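Local coordinates for protein PlzA (Borrelia burgdorferi, PDB 7MIE) that binds the bacterial second messenger cyclic di-GMP and probably acts as a PilZ-type receptor in its signalling, at residues L54-E59 with G69-I74; L79-Q84 with L139-L144; L98-L103 with F118-L123. One frame throughout, in Å; residues are numbered along the deposited sequence. Where two conformers were deposited one is given.

Interaction 1 (L54-E59 with G69-I74); sequences LRNTIE and GVIYSI
Thr57 and Val70 form a non-hydrogen-bonded antiparallel pair, CA atoms 4.6 Å apart, and Ile58 and Gly69 the hydrogen-bonded pair next to it, in short strands whose directions differ by 121°. Around Ile58 the two amide-carbonyl bonds are unlike: Gly69 N gives a nearly straight bond to Ile58 O (2.8 Å, 169° at the hydrogen), while Ile58 N comes to Gly69 O from above the carbonyl plane. Beyond Thr57 the pairing is carried on by Asn56, whose O accepts from Ile71 N at 2.9 Å. The Asn56 carboxamide folds back over Ile71, OD1 lying 3.5 Å from Ile71 CB, and ND2 makes a weak bond to Ile71 O. Its stronger ties lie outside the hairpin: ND2 to Asn284 OD1, at the C terminus, and OD1 to Asn49. On the buried side, Leu54 CD2 meets Ile74 CD1 tip to tip at 3.9 Å, and the Leu54 side chain crosses that of Ile71 at about a right angle. Ile71 CG1, anti to its carbonyl carbon (chi1 -53°), carries CD1 to the leucine. The contact thus has an apolar side, with Leu54 on the lead-in to strand 57-62, while the Asn56 amide ties it to the chain terminus.

Interaction 2 (L79-Q84 with L139-L144); sequences LKLIFQ and LTLEFL. With EDO (1,2-ethanediol), chain F.
Leu79 and Leu141, and Leu81 and Leu139, are hydrogen-bonded antiparallel pairs, with Lys80 opposite Thr140 between them. Each leucine pair closes a ring of two amide-carbonyl bonds. Leu141 N reaches Leu79 O almost in a straight line (2.9 Å, 175° at the hydrogen), and Leu139 N meets Leu81 O at 2.8 Å within the carbonyl plane; Leu81 N is tilted out of the plane of Leu139 O.

On the leucine face, the Leu81 and Leu141 side chains cross at about a right angle, CD1 to CD1 3.6 Å. Leu79 holds CG between its backbone N and carbonyl carbon (chi1 81°), a placement that brings CD2 within 4.0 Å of both Leu141 CB and Phe143 CZ. In the conformer given, the Leu139 side chain crosses Phe83 at about a right angle, CD2 4.1 Å from Phe83 CD2, a tentative contact.

Lys80 and Thr140 meet on the reverse face. The extended Lys80 chain runs beside Thr140, its CG 3.7 Å from Thr140 OG1, and ends in a salt bridge with Glu41. Thr140 OG1 lies 2.7 Å from O1 of a 1,2-ethanediol molecule, probably from the crystallisation liquor.

In the sheet, strand 65-74 flanks strand 78-84 and strand 119-131 flanks strand 134-143. The leucine face packs against Ile58 and Met60 of strand 57-62, while helix 88-94 covers its Phe83-Leu139 end through Val88 and Leu92.

Interaction 3 (L98-L103 with F118-L123); sequences LGSIQL and FLSVKL
Ile101 and Val121 fill the tight side of this antiparallel pairing, Ile101 CD1 resting 3.7 Å from Val121 CG1 where the two side chains cross at about a right angle. Ile101 has CG1 between its backbone N and carbonyl carbon (chi1 59°), and that turn directs its tip to the valine. Gly99 lies opposite Val121, whose CG2 passes 3.7 Å from Gly99 O. Two hydrogen-bonded pairs, Gly99 with Val121 and Ile101 with Leu119, join the backbones; the shortest of their four bonds is Leu119 N to Ile101 O at 2.8 Å. Met60, Phe143 and Leu141 continue this apolar layer.

The reverse side is looser and more polar, apart from one well-packed aromatic at its end. Phe118 lies across Gln102, with Gln102 CB 3.5 Å from the ring centroid and only 11° off its normal, a CH-pi contact over the face. The glutamine runs out extended, CG anti to the backbone N, and its amide, 33° from the ring plane, passes Phe118 CE2 with OE1 at 3.5 Å; NE2 is held by Phe116 O. Farther along, in the conformer given, Ser100 OG is 2.9 Å from a water that reaches Ser120 OG only weakly, so this bridge is tentative. Beyond it the exposed Leu98 brings CD2 against the aliphatic base of Lys122.

The strand pair is therefore two-sided: its apolar face belongs to the interior of the curled sheet, while serine hydroxyls and the Phe118 ring packed on Gln102 CB finish the outer one.

In the fold
From the N terminus, interaction 1 comes first, joining strands 57-62 and 65-74 of a beta hairpin across a short turn. Strand 65-74 then pairs with strand 78-84, where interaction 2 opens; it closes 55 residues later on strand 134-143. Within that long excursion, after helix 88-94, interaction 3 joins strands 98-102 and 119-131 across an intervening loop. Strand 98-102 also lies beside strand 57-62, Gln102 N probably bonding to Glu59 O, and strand 119-131 leads on to its neighbour 134-143. Interaction 3 is thus enclosed by interaction 2, while interaction 1 precedes both. Together with these neighbouring pairings they bring the antiparallel sheet round into a closed circuit within the PilZN3 family region.

Interaction 1 (L54-E59 with G69-I74)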
# COMPACT_ATOMS: atom_id res chain seq x y z
N LEU A 54 13.14 -6.01 0.24
CA LEU A 54 13.04 -5.05 -0.84
C LEU A 54 12.86 -3.67 -0.21
O LEU A 54 11.99 -3.48 0.63
CB LEU A 54 11.89 -5.53 -1.74
CG LEU A 54 11.52 -4.64 -2.91
CD1 LEU A 54 12.67 -4.64 -3.90
CD2 LEU A 54 10.23 -5.19 -3.55
N ARG A 55 13.79 -2.73 -0.52
CA ARG A 55 13.67 -1.35 -0.06
C ARG A 55 12.45 -0.72 -0.75
O ARG A 55 12.13 -1.05 -1.89
CB ARG A 55 14.89 -0.56 -0.62
CG ARG A 55 15.23 0.73 0.10
CD ARG A 55 16.58 1.26 -0.43
NE ARG A 55 17.72 0.31 -0.38
CZ ARG A 55 19.00 0.63 -0.65
NH1 ARG A 55 19.97 -0.28 -0.58
NH2 ARG A 55 19.32 1.87 -0.99
N ASN A 56 11.78 0.20 -0.07
CA ASN A 56 10.56 0.74 -0.62
C ASN A 56 10.86 1.90 -1.56
O ASN A 56 9.97 2.36 -2.25
CB ASN A 56 9.55 1.10 0.47
CG ASN A 56 8.13 0.69 0.10
OD1 ASN A 56 7.94 -0.36 -0.53
ND2 ASN A 56 7.18 1.58 0.36
N THR A 57 12.09 2.39 -1.55
CA THR A 57 12.51 3.48 -2.42
C THR A 57 13.07 2.85 -3.68
O THR A 57 13.75 1.83 -3.64
CB THR A 57 13.52 4.38 -1.68
OG1 THR A 57 12.77 5.06 -0.68
CG2 THR A 57 14.13 5.43 -2.59
N ILE A 58 12.81 3.47 -4.84
CA ILE A 58 13.22 2.84 -6.06
C ILE A 58 13.62 3.94 -7.06
O ILE A 58 12.90 4.92 -7.17
CB ILE A 58 12.07 2.02 -6.62
CG1 ILE A 58 12.53 1.18 -7.79
CG2 ILE A 58 10.79 2.82 -6.91
CD1 ILE A 58 11.74 -0.10 -7.81
N GLU A 59 14.65 3.66 -7.86
CA GLU A 59 15.09 4.60 -8.90
C GLU A 59 14.50 4.21 -10.25
O GLU A 59 14.57 3.04 -10.67
CB GLU A 59 16.62 4.55 -8.96
CG GLU A 59 17.15 5.69 -9.82
CD GLU A 59 18.67 5.71 -10.01
OE1 GLU A 59 19.38 4.88 -9.38
OE2 GLU A 59 19.15 6.62 -10.76
N GLY A 69 11.22 7.15 -6.60
CA GLY A 69 9.84 7.12 -6.15
C GLY A 69 9.70 6.08 -5.04
O GLY A 69 10.72 5.69 -4.47
N VAL A 70 8.46 5.75 -4.70
CA VAL A 70 8.24 4.85 -3.58
C VAL A 70 7.26 3.78 -4.09
O VAL A 70 6.34 4.07 -4.85
CB VAL A 70 7.60 5.68 -2.44
CG1 VAL A 70 7.26 4.80 -1.26
CG2 VAL A 70 8.62 6.73 -1.93
N ILE A 71 7.44 2.53 -3.62
CA ILE A 71 6.54 1.49 -4.06
C ILE A 71 5.26 1.60 -3.25
O ILE A 71 5.29 1.62 -2.00
CB ILE A 71 7.19 0.10 -3.87
CG1 ILE A 71 8.57 -0.00 -4.52
CG2 ILE A 71 6.25 -1.01 -4.32
CD1 ILE A 71 9.32 -1.32 -4.25
N TYR A 72 4.14 1.59 -3.97
CA TYR A 72 2.82 1.54 -3.35
C TYR A 72 2.35 0.09 -3.18
O TYR A 72 1.90 -0.29 -2.09
CB TYR A 72 1.83 2.28 -4.26
CG TYR A 72 0.38 2.09 -3.90
CD1 TYR A 72 -0.22 2.88 -2.91
CD2 TYR A 72 -0.39 1.16 -4.57
CE1 TYR A 72 -1.57 2.73 -2.61
CE2 TYR A 72 -1.74 1.00 -4.28
CZ TYR A 72 -2.32 1.79 -3.30
OH TYR A 72 -3.64 1.62 -3.01
N SER A 73 2.45 -0.71 -4.25
CA SER A 73 2.06 -2.12 -4.17
C SER A 73 2.86 -2.91 -5.19
O SER A 73 3.45 -2.32 -6.10
CB SER A 73 0.54 -2.30 -4.43
OG SER A 73 0.21 -2.04 -5.80
N ILE A 74 2.84 -4.24 -5.01
CA ILE A 74 3.56 -5.13 -5.90
C ILE A 74 2.64 -6.26 -6.35
O ILE A 74 1.80 -6.71 -5.57
CB ILE A 74 4.84 -5.62 -5.20
CG1 ILE A 74 5.74 -6.39 -6.18
CG2 ILE A 74 4.50 -6.47 -3.97
CD1 ILE A 74 7.18 -6.51 -5.66

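Interaction 2 (L79-Q84 with L139-L144)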
# COMPACT_ATOMS: atom_id res chain seq x y z
N LEU A 79 4.29 -3.57 -10.81
CA LEU A 79 4.20 -2.93 -9.51
C LEU A 79 3.67 -1.52 -9.71
O LEU A 79 3.57 -1.04 -10.84
CB LEU A 79 5.56 -3.04 -8.81
CG LEU A 79 6.66 -2.04 -9.18
CD1 LEU A 79 7.97 -2.40 -8.43
CD2 LEU A 79 6.91 -1.98 -10.69
N LYS A 80 3.28 -0.89 -8.60
CA LYS A 80 2.75 0.47 -8.66
C LYS A 80 3.69 1.38 -7.87
O LYS A 80 4.05 1.08 -6.74
CB LYS A 80 1.34 0.57 -8.07
CG LYS A 80 0.28 -0.11 -8.91
CD LYS A 80 -1.15 0.10 -8.40
CE LYS A 80 -2.08 -0.94 -8.98
NZ LYS A 80 -3.42 -0.80 -8.37
N LEU A 81 4.03 2.50 -8.51
CA LEU A 81 5.01 3.43 -7.93
C LEU A 81 4.40 4.82 -7.81
O LEU A 81 3.64 5.24 -8.69
CB LEU A 81 6.27 3.52 -8.81
CG LEU A 81 7.07 2.24 -9.09
CD1 LEU A 81 8.43 2.60 -9.73
CD2 LEU A 81 7.32 1.48 -7.77
N ILE A 82 4.80 5.52 -6.72
CA ILE A 82 4.39 6.90 -6.49
C ILE A 82 5.54 7.83 -6.83
O ILE A 82 6.68 7.67 -6.34
CB ILE A 82 4.00 7.10 -5.00
CG1 ILE A 82 2.73 6.30 -4.66
CG2 ILE A 82 3.85 8.60 -4.67
CD1 ILE A 82 2.60 6.07 -3.12
N PHE A 83 5.20 8.85 -7.65
CA PHE A 83 6.12 9.95 -7.94
C PHE A 83 5.40 11.28 -7.78
O PHE A 83 4.18 11.37 -7.94
CB PHE A 83 6.62 9.84 -9.39
CG PHE A 83 7.53 8.67 -9.68
CD1 PHE A 83 8.88 8.70 -9.32
CD2 PHE A 83 7.01 7.53 -10.28
CE1 PHE A 83 9.69 7.61 -9.57
CE2 PHE A 83 7.83 6.44 -10.53
CZ PHE A 83 9.17 6.49 -10.19
N GLN A 84 6.19 12.34 -7.59
CA GLN A 84 5.59 13.68 -7.68
C GLN A 84 5.04 13.90 -9.09
O GLN A 84 5.56 13.38 -10.06
CB GLN A 84 6.64 14.77 -7.48
CG GLN A 84 7.24 14.75 -6.09
CD GLN A 84 8.30 15.83 -5.94
OE1 GLN A 84 9.17 16.02 -6.80
NE2 GLN A 84 8.24 16.53 -4.83
N LEU A 139 1.74 5.15 -10.73
CA LEU A 139 2.04 4.56 -12.04
C LEU A 139 2.08 3.04 -11.95
O LEU A 139 2.94 2.51 -11.23
CB LEU A 139 3.45 4.99 -12.48
CG LEU A 139 3.58 6.35 -13.16
CD1 LEU A 139 3.27 7.47 -12.19
CD2 LEU A 139 4.98 6.53 -13.74
N THR A 140 1.28 2.37 -12.80
CA THR A 140 1.34 0.92 -12.88
C THR A 140 2.35 0.58 -13.97
O THR A 140 2.15 1.00 -15.13
CB THR A 140 -0.05 0.36 -13.20
OG1 THR A 140 -1.03 0.76 -12.24
CG2 THR A 140 -0.03 -1.16 -13.35
N LEU A 141 3.39 -0.16 -13.61
CA LEU A 141 4.50 -0.47 -14.50
C LEU A 141 4.62 -1.99 -14.61
O LEU A 141 4.76 -2.67 -13.60
CB LEU A 141 5.78 0.13 -13.93
CG LEU A 141 5.80 1.66 -13.87
CD1 LEU A 141 6.87 2.12 -12.89
CD2 LEU A 141 6.10 2.20 -15.27
N GLU A 142 4.68 -2.48 -15.86
CA GLU A 142 4.84 -3.90 -16.11
C GLU A 142 6.30 -4.23 -16.41
O GLU A 142 6.95 -3.55 -17.20
CB GLU A 142 3.97 -4.28 -17.31
CG GLU A 142 4.13 -5.75 -17.69
CD GLU A 142 3.09 -6.22 -18.70
OE1 GLU A 142 3.50 -6.58 -19.81
OE2 GLU A 142 1.90 -6.21 -18.35
N PHE A 143 6.82 -5.30 -15.80
CA PHE A 143 8.14 -5.84 -16.07
C PHE A 143 8.18 -6.43 -17.48
O PHE A 143 7.38 -7.28 -17.83
CB PHE A 143 8.48 -6.89 -15.00
CG PHE A 143 8.79 -6.27 -13.66
CD1 PHE A 143 10.00 -5.62 -13.43
CD2 PHE A 143 7.86 -6.30 -12.64
CE1 PHE A 143 10.28 -5.03 -12.21
CE2 PHE A 143 8.12 -5.72 -11.40
CZ PHE A 143 9.35 -5.09 -11.20
N LEU A 144 9.12 -5.98 -18.30
CA LEU A 144 9.27 -6.51 -19.65
C LEU A 144 10.21 -7.73 -19.70
O LEU A 144 10.28 -8.43 -20.71
CB LEU A 144 9.71 -5.39 -20.59
CG LEU A 144 8.61 -4.35 -20.86
CD1 LEU A 144 9.11 -3.26 -21.80
CD2 LEU A 144 7.34 -4.99 -21.43
C1 EDO F . -2.82 3.73 -10.87
O1 EDO F . -1.72 3.37 -11.72
C2 EDO F . -4.17 3.72 -11.43
O2 EDO F . -4.15 3.55 -12.83

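Interaction 3 (L98-L103 with F118-L123)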
# COMPACT_ATOMS: atom_id res chain seq x y z
N LEU A 98 8.27 3.76 -21.99
CA LEU A 98 9.22 2.75 -21.53
C LEU A 98 10.23 3.41 -20.61
O LEU A 98 10.63 4.55 -20.80
CB LEU A 98 9.97 2.19 -22.74
CG LEU A 98 9.12 1.50 -23.80
CD1 LEU A 98 9.96 1.16 -25.04
CD2 LEU A 98 8.47 0.25 -23.25
N GLY A 99 10.71 2.63 -19.65
CA GLY A 99 11.80 3.06 -18.79
C GLY A 99 12.43 1.84 -18.12
O GLY A 99 12.23 0.70 -18.57
N SER A 100 13.24 2.07 -17.09
CA SER A 100 13.86 0.96 -16.39
C SER A 100 13.91 1.30 -14.91
O SER A 100 14.07 2.46 -14.54
CB SER A 100 15.26 0.67 -16.94
OG SER A 100 15.24 0.51 -18.35
N ILE A 101 13.79 0.28 -14.04
CA ILE A 101 13.81 0.53 -12.62
C ILE A 101 14.82 -0.39 -11.95
O ILE A 101 15.06 -1.52 -12.43
CB ILE A 101 12.44 0.32 -11.96
CG1 ILE A 101 11.93 -1.11 -12.15
CG2 ILE A 101 11.46 1.37 -12.50
CD1 ILE A 101 10.52 -1.31 -11.59
N GLN A 102 15.36 0.13 -10.85
CA GLN A 102 16.32 -0.64 -10.07
C GLN A 102 15.79 -0.97 -8.67
O GLN A 102 15.71 -0.11 -7.80
CB GLN A 102 17.71 0.02 -10.02
CG GLN A 102 18.70 -0.81 -9.21
CD GLN A 102 20.12 -0.41 -9.53
OE1 GLN A 102 20.56 0.68 -9.20
NE2 GLN A 102 20.83 -1.30 -10.20
N LEU A 103 15.43 -2.24 -8.48
CA LEU A 103 15.05 -2.70 -7.15
C LEU A 103 16.30 -2.84 -6.30
O LEU A 103 17.34 -3.26 -6.80
CB LEU A 103 14.34 -4.05 -7.27
CG LEU A 103 13.03 -4.07 -8.07
CD1 LEU A 103 12.56 -5.49 -8.30
CD2 LEU A 103 11.95 -3.32 -7.32
N PHE A 118 19.15 -3.17 -13.39
CA PHE A 118 18.03 -2.39 -13.90
C PHE A 118 17.13 -3.31 -14.72
O PHE A 118 17.64 -4.14 -15.46
CB PHE A 118 18.51 -1.18 -14.73
CG PHE A 118 18.68 0.08 -13.92
CD1 PHE A 118 17.62 0.93 -13.70
CD2 PHE A 118 19.90 0.41 -13.33
CE1 PHE A 118 17.75 2.09 -12.94
CE2 PHE A 118 20.05 1.58 -12.58
CZ PHE A 118 18.98 2.42 -12.39
N LEU A 119 15.80 -3.18 -14.56
CA LEU A 119 14.86 -3.99 -15.33
C LEU A 119 13.98 -3.07 -16.18
O LEU A 119 13.42 -2.11 -15.65
CB LEU A 119 13.99 -4.79 -14.36
CG LEU A 119 14.72 -5.86 -13.53
CD1 LEU A 119 13.75 -6.46 -12.52
CD2 LEU A 119 15.29 -6.97 -14.42
N SER A 120 13.78 -3.47 -17.45
CA SER A 120 12.91 -2.75 -18.38
C SER A 120 11.45 -2.86 -17.95
O SER A 120 10.98 -3.97 -17.61
CB SER A 120 13.06 -3.31 -19.78
OG SER A 120 14.30 -2.89 -20.28
N VAL A 121 10.74 -1.72 -18.00
CA VAL A 121 9.30 -1.67 -17.69
C VAL A 121 8.54 -0.86 -18.74
O VAL A 121 9.12 -0.04 -19.48
CB VAL A 121 9.04 -1.10 -16.28
CG1 VAL A 121 9.65 -1.97 -15.17
CG2 VAL A 121 9.48 0.37 -16.19
N LYS A 122 7.23 -1.07 -18.79
CA LYS A 122 6.37 -0.26 -19.64
C LYS A 122 5.20 0.24 -18.80
O LYS A 122 4.69 -0.48 -17.91
CB LYS A 122 5.92 -1.03 -20.88
CG LYS A 122 5.12 -2.30 -20.64
CD LYS A 122 4.38 -2.80 -21.89
CE LYS A 122 3.19 -3.66 -21.51
NZ LYS A 122 2.79 -4.61 -22.58
N LEU A 123 4.77 1.47 -19.06
CA LEU A 123 3.68 2.06 -18.30
C LEU A 123 2.36 1.46 -18.78
O LEU A 123 2.05 1.56 -19.97
CB LEU A 123 3.69 3.57 -18.54
CG LEU A 123 2.61 4.37 -17.77
CD1 LEU A 123 2.89 4.33 -16.26
CD2 LEU A 123 2.62 5.83 -18.25
O HOH W 1 13.96 0.39 -20.93